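Yop proteins translocation protein Q (PDB 3UEP) is a component of the Yop type III secretion machinery of Yersinia, present here as its C-terminal fragment, which is also made from an internal translation start. Local coordinates at residues F25-Q30 and I46-P51; L65-L70 and I81-E86. All blocks are in the same frame, centred on the assembly; numbering follows the deposited sequence.

The two contacts follow one another along the chain: interaction 1 closes before interaction 2 opens, and their centres lie about 15 Å apart. Interaction 1 joins the loop after strand 20-27, outermost within this chain, to the end of strand 45-48. Interaction 2 pairs the strands of the hairpin 63-73/76-84, at the far end of the strand order 20-27, 55-60, 63-73, 76-84 of the antiparallel sheet. They meet where V27 CG1 packs against L70 CG, 3.9 Å away. Both also touch the second subunit, where strand residues of interaction 1 extend the sheet by antiparallel pairing, consistent with the intertwined dimer of the FliN C-terminal family.

Interaction 1: residues F25-Q30 and I46-P51; sequences FEVGRQ and IDLTTP
R29 is joined to the 46-51 segment by two hydrogen bonds, both noticeably bent at the hydrogen and both ending on backbone oxygens. Its backbone N donates to L48 O at 2.9 Å, and its guanidinium NH1 reaches D47 O at 2.7 Å. The second donor lies in the carbonyl plane, with a C=O...N angle of 159°, although that oxygen sits 22° out of the guanidinium plane. Chi1 (66°) sets CG between the backbone N and the carbonyl carbon, and bends at chi2 and chi3 carry the chain on to D47 O, crossing T49 at about a right angle. T49 OG1 lies over one face of the guanidinium, offset toward the rim, while I46 CG2 approaches NH1 obliquely.

Backbone packing is close at G28, whose CA is 3.2 Å from L48 O. A CB here would clash with L48 CB, and the backbone conformation of G28 would press it against the preceding carbonyl O.

The apolar part is small: V27 CG2 meets L48 CD1 at 3.7 Å. L48 also packs on F25 of the second subunit, and V27 on V27 of that subunit.

The loop after strand 20-27 is thus tied to the end of strand 45-48, at the edge where the second subunit continues the sheet. One arginine engages two successive carbonyls just before the corner at T49 and T50. The charged atoms of R29 and D47 are not in contact (OD2 5.2 Å from NH1), though the opposite charge may favour the arginine; the direct bonds all go to main-chain oxygens.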
loop_
_atom_site.group_PDB
_atom_site.type_symbol
_atom_site.label_atom_id
_atom_site.label_comp_id
_atom_site.label_asym_id
_atom_site.label_seq_id
_atom_site.Cartn_x
_atom_site.Cartn_y
_atom_site.Cartn_z
ATOM N N PHE A 25 1.633 -0.177 4.268
ATOM C CA PHE A 25 2.508 -1.059 3.494
ATOM C C PHE A 25 1.793 -1.442 2.215
ATOM O O PHE A 25 0.690 -1.974 2.261
ATOM C CB PHE A 25 2.873 -2.325 4.302
ATOM C CG PHE A 25 3.493 -2.024 5.665
ATOM C CD1 PHE A 25 4.867 -1.884 5.804
ATOM C CD2 PHE A 25 2.690 -1.858 6.796
ATOM C CE1 PHE A 25 5.438 -1.588 7.045
ATOM C CE2 PHE A 25 3.253 -1.558 8.051
ATOM C CZ PHE A 25 4.629 -1.428 8.175
ATOM N N GLU A 26 2.420 -1.179 1.074
ATOM C CA GLU A 26 1.781 -1.396 -0.207
ATOM C C GLU A 26 2.589 -2.334 -1.078
ATOM O O GLU A 26 3.813 -2.271 -1.079
ATOM C CB GLU A 26 1.629 -0.064 -0.947
ATOM C CG GLU A 26 0.538 0.814 -0.414
ATOM C CD GLU A 26 0.367 2.096 -1.224
ATOM O OE1 GLU A 26 1.236 2.401 -2.074
ATOM O OE2 GLU A 26 -0.646 2.793 -1.007
ATOM N N VAL A 27 1.902 -3.176 -1.850
ATOM C CA VAL A 27 2.581 -4.072 -2.780
ATOM C C VAL A 27 2.025 -3.930 -4.189
ATOM O O VAL A 27 0.871 -3.573 -4.378
ATOM C CB VAL A 27 2.427 -5.543 -2.367
ATOM C CG1 VAL A 27 3.119 -5.784 -1.064
ATOM C CG2 VAL A 27 0.949 -5.890 -2.248
ATOM N N GLY A 28 2.854 -4.223 -5.179
ATOM C CA GLY A 28 2.355 -4.377 -6.522
ATOM C C GLY A 28 2.262 -3.101 -7.321
ATOM O O GLY A 28 2.573 -2.007 -6.822
ATOM N N ARG A 29 1.830 -3.270 -8.576
ATOM C CA ARG A 29 1.785 -2.205 -9.571
ATOM C C ARG A 29 1.049 -1.002 -9.037
ATOM O O ARG A 29 0.354 -1.069 -8.017
ATOM C CB ARG A 29 0.955 -2.642 -10.792
ATOM C CG ARG A 29 -0.536 -2.841 -10.453
ATOM C CD ARG A 29 -1.164 -3.952 -11.262
ATOM N NE ARG A 29 -1.144 -3.617 -12.677
ATOM C CZ ARG A 29 -1.486 -4.449 -13.652
ATOM N NH1 ARG A 29 -1.880 -5.687 -13.370
ATOM N NH2 ARG A 29 -1.432 -4.038 -14.913
ATOM N N GLN A 30 1.174 0.098 -9.753
ATOM C CA GLN A 30 0.526 1.318 -9.323
ATOM C C GLN A 30 -0.303 1.904 -10.458
ATOM O O GLN A 30 -0.836 3.006 -10.319
ATOM C CB GLN A 30 1.565 2.320 -8.799
ATOM C CG GLN A 30 2.484 1.763 -7.677
ATOM C CD GLN A 30 3.462 2.812 -7.139
ATOM O OE1 GLN A 30 3.083 3.692 -6.357
ATOM N NE2 GLN A 30 4.725 2.727 -7.569
ATOM N N ILE A 46 -6.275 -9.839 -10.223
ATOM C CA ILE A 46 -5.319 -8.859 -10.679
ATOM C C ILE A 46 -3.938 -9.386 -10.402
ATOM O O ILE A 46 -3.622 -9.793 -9.279
ATOM C CB ILE A 46 -5.452 -7.514 -9.960
ATOM C CG1 ILE A 46 -6.838 -6.925 -10.178
ATOM C CG2 ILE A 46 -4.389 -6.531 -10.462
ATOM C CD1 ILE A 46 -7.046 -5.593 -9.389
ATOM N N ASP A 47 -3.122 -9.397 -11.444
ATOM C CA ASP A 47 -1.728 -9.704 -11.280
ATOM C C ASP A 47 -1.057 -8.419 -10.786
ATOM O O ASP A 47 -1.234 -7.357 -11.391
ATOM C CB ASP A 47 -1.157 -10.131 -12.620
ATOM C CG ASP A 47 0.296 -10.466 -12.539
ATOM O OD1 ASP A 47 0.663 -11.256 -11.651
ATOM O OD2 ASP A 47 1.066 -9.920 -13.352
ATOM N N LEU A 48 -0.313 -8.511 -9.684
ATOM C CA LEU A 48 0.319 -7.342 -9.077
ATOM C C LEU A 48 1.682 -7.019 -9.691
ATOM O O LEU A 48 2.358 -6.088 -9.252
ATOM C CB LEU A 48 0.473 -7.539 -7.564
ATOM C CG LEU A 48 -0.807 -7.613 -6.725
ATOM C CD1 LEU A 48 -0.472 -7.599 -5.253
ATOM C CD2 LEU A 48 -1.712 -6.447 -7.043
ATOM N N THR A 49 2.084 -7.794 -10.698
ATOM C CA THR A 49 3.354 -7.578 -11.392
ATOM C C THR A 49 4.540 -7.660 -10.436
ATOM O O THR A 49 5.457 -6.849 -10.506
ATOM C CB THR A 49 3.383 -6.211 -12.116
ATOM O OG1 THR A 49 2.119 -5.968 -12.744
ATOM C CG2 THR A 49 4.476 -6.174 -13.167
ATOM N N THR A 50 4.512 -8.634 -9.535
ATOM C CA THR A 50 5.626 -8.868 -8.611
ATOM C C THR A 50 5.596 -10.317 -8.137
ATOM O O THR A 50 4.531 -10.931 -8.094
ATOM C CB THR A 50 5.590 -7.924 -7.370
ATOM O OG1 THR A 50 4.294 -7.967 -6.755
ATOM C CG2 THR A 50 5.927 -6.483 -7.758
ATOM N N PRO A 51 6.765 -10.875 -7.772
ATOM C CA PRO A 51 6.782 -12.258 -7.279
ATOM C C PRO A 51 6.033 -12.355 -5.951
ATOM O O PRO A 51 5.533 -11.335 -5.460
ATOM C CB PRO A 51 8.277 -12.548 -7.077
ATOM C CG PRO A 51 9.005 -11.466 -7.819
ATOM C CD PRO A 51 8.108 -10.269 -7.760
#

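Interaction 2: residues L65-L70 and I81-E86; sequences LGHGRL and IERLTE
H67 O accepts from two consecutive amides, E82 N at 3.0 Å and R83 N at 3.2 Å. H67 N returns a bond to R83 O at 2.9 Å, making H67 and R83 a hydrogen-bonded antiparallel pair of the beta hairpin 63-73/76-84. Because E82 and R83 both face H67, this is a classic beta bulge, and the register shifts by one before G68 pairs with I81. On the other side of the H67-R83 pair, T85 N donates to L65 O at 2.8 Å.

In one conformer of R69, NE and E82 OE2 make a long, weak salt bridge (3.9 Å), with guanidinium and carboxylate planes 15° apart; a water bridges them, accepting from NE and donating to OE2.

The side chains of H67 and R83 run side by side. In one of the two conformers of R83, NH2 lies 3.3 Å above one face of the imidazole, offset toward the rim near CD2, with the planes 46° apart, so any stacking is tentative. T85 CG2 touches the ring at its edge.

G66 CA lies 3.3 Å from R83 O, where a CB would clash, so the bare backbone permits this close pairing. On the face of I81 and L84, I81 packs on L58, while L84 meets L40 of the second subunit.

Where that R83 conformer is populated, its charge may disfavour protonation of H67. Independently of it, one carbonyl, H67 O, serves two amides, so the bulge takes in an extra residue with both of its N-H groups bonded.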
loop_
_atom_site.group_PDB
_atom_site.type_symbol
_atom_site.label_atom_id
_atom_site.label_comp_id
_atom_site.label_asym_id
_atom_site.label_seq_id
_atom_site.Cartn_x
_atom_site.Cartn_y
_atom_site.Cartn_z
ATOM N N LEU A 65 8.473 6.218 2.418
ATOM C CA LEU A 65 9.435 6.187 3.510
ATOM C C LEU A 65 10.520 5.142 3.254
ATOM O O LEU A 65 11.624 5.236 3.773
ATOM C CB LEU A 65 8.696 5.879 4.816
ATOM C CG LEU A 65 9.455 5.663 6.117
ATOM C CD1 LEU A 65 9.800 7.002 6.709
ATOM C CD2 LEU A 65 8.582 4.889 7.074
ATOM N N GLY A 66 10.205 4.131 2.458
ATOM C CA GLY A 66 11.174 3.089 2.182
ATOM C C GLY A 66 10.597 1.887 1.473
ATOM O O GLY A 66 9.406 1.860 1.136
ATOM N N HIS A 67 11.447 0.890 1.257
ATOM C CA HIS A 67 11.098 -0.285 0.459
ATOM C C HIS A 67 11.490 -1.543 1.225
ATOM O O HIS A 67 12.446 -1.545 1.995
ATOM C CB HIS A 67 11.812 -0.267 -0.895
ATOM C CG HIS A 67 11.611 0.997 -1.680
ATOM N ND1 HIS A 67 10.671 1.111 -2.686
ATOM C CD2 HIS A 67 12.250 2.191 -1.627
ATOM C CE1 HIS A 67 10.735 2.322 -3.214
ATOM N NE2 HIS A 67 11.686 2.995 -2.589
ATOM N N GLY A 68 10.734 -2.608 1.010
ATOM C CA GLY A 68 10.922 -3.840 1.739
ATOM C C GLY A 68 10.439 -5.026 0.926
ATOM O O GLY A 68 10.108 -4.900 -0.249
ATOM N N ARG A 69 10.370 -6.178 1.575
ATOM C CA ARG A 69 9.990 -7.415 0.923
ATOM C C ARG A 69 8.961 -8.142 1.779
ATOM O O ARG A 69 9.118 -8.219 2.996
ATOM C CB ARG A 69 11.237 -8.281 0.762
ATOM C CG ARG A 69 11.015 -9.615 0.093
ATOM C CD ARG A 69 12.357 -10.245 -0.236
ATOM N NE ARG A 69 13.030 -10.753 0.955
ATOM C CZ ARG A 69 13.084 -12.041 1.272
ATOM N NH1 ARG A 69 12.508 -12.941 0.478
ATOM N NH2 ARG A 69 13.715 -12.429 2.377
ATOM N N LEU A 70 7.908 -8.669 1.156
ATOM C CA LEU A 70 6.944 -9.465 1.907
ATOM C C LEU A 70 7.613 -10.760 2.323
ATOM O O LEU A 70 8.245 -11.416 1.502
ATOM C CB LEU A 70 5.746 -9.840 1.054
ATOM C CG LEU A 70 4.576 -8.912 0.801
ATOM C CD1 LEU A 70 3.490 -9.762 0.156
ATOM C CD2 LEU A 70 4.073 -8.264 2.083
ATOM N N ILE A 81 12.654 -4.911 5.956
ATOM C CA ILE A 81 13.155 -3.653 5.409
ATOM C C ILE A 81 14.407 -3.875 4.575
ATOM O O ILE A 81 15.289 -4.650 4.952
ATOM C CB ILE A 81 13.493 -2.622 6.515
ATOM C CG1 ILE A 81 12.264 -2.280 7.370
ATOM C CG2 ILE A 81 14.104 -1.368 5.896
ATOM C CD1 ILE A 81 11.133 -1.637 6.600
ATOM N N GLU A 82 14.497 -3.175 3.450
ATOM C CA GLU A 82 15.645 -3.316 2.567
ATOM C C GLU A 82 16.356 -1.998 2.358
ATOM O O GLU A 82 17.565 -1.958 2.137
ATOM C CB GLU A 82 15.208 -3.896 1.216
ATOM C CG GLU A 82 14.858 -5.393 1.331
ATOM C CD GLU A 82 14.463 -6.034 0.011
ATOM O OE1 GLU A 82 14.094 -5.294 -0.932
ATOM O OE2 GLU A 82 14.513 -7.282 -0.075
ATOM N N ARG A 83 15.596 -0.921 2.477
ATOM C CA ARG A 83 16.069 0.399 2.101
ATOM C C ARG A 83 15.139 1.462 2.691
ATOM O O ARG A 83 13.928 1.275 2.728
ATOM C CB ARG A 83 16.094 0.485 0.572
ATOM C CG ARG A 83 16.782 1.695 -0.003
ATOM C CD ARG A 83 16.881 1.578 -1.523
ATOM N NE ARG A 83 15.646 1.081 -2.122
ATOM C CZ ARG A 83 15.349 1.184 -3.416
ATOM N NH1 ARG A 83 16.194 1.768 -4.253
ATOM N NH2 ARG A 83 14.210 0.702 -3.881
ATOM N N LEU A 84 15.687 2.607 3.044
ATOM C CA LEU A 84 14.922 3.692 3.601
ATOM C C LEU A 84 15.193 4.924 2.879
ATOM O O LEU A 84 16.269 5.222 2.565
ATOM C CB LEU A 84 15.239 3.904 5.067
ATOM C CG LEU A 84 14.892 2.749 5.964
ATOM C CD1 LEU A 84 15.698 2.797 7.135
ATOM C CD2 LEU A 84 13.476 2.623 6.295
ATOM N N THR A 85 14.172 5.668 2.616
ATOM C CA THR A 85 14.385 6.905 1.886
ATOM C C THR A 85 14.183 8.123 2.797
ATOM O O THR A 85 13.463 8.071 3.798
ATOM C CB THR A 85 13.506 6.993 0.613
ATOM O OG1 THR A 85 12.140 7.212 0.977
ATOM C CG2 THR A 85 13.608 5.703 -0.196
ATOM N N GLU A 86 14.847 9.215 2.451
ATOM C CA GLU A 86 14.723 10.446 3.200
ATOM C C GLU A 86 13.382 11.049 2.845
ATOM O O GLU A 86 12.967 11.016 1.685
ATOM C CB GLU A 86 15.841 11.392 2.792
ATOM C CG GLU A 86 16.173 12.449 3.812
ATOM C CD GLU A 86 17.263 13.376 3.317
ATOM O OE1 GLU A 86 17.004 14.137 2.356
ATOM O OE2 GLU A 86 18.381 13.332 3.881
HETATM O O HOH W 1 14.978 -8.678 2.341
#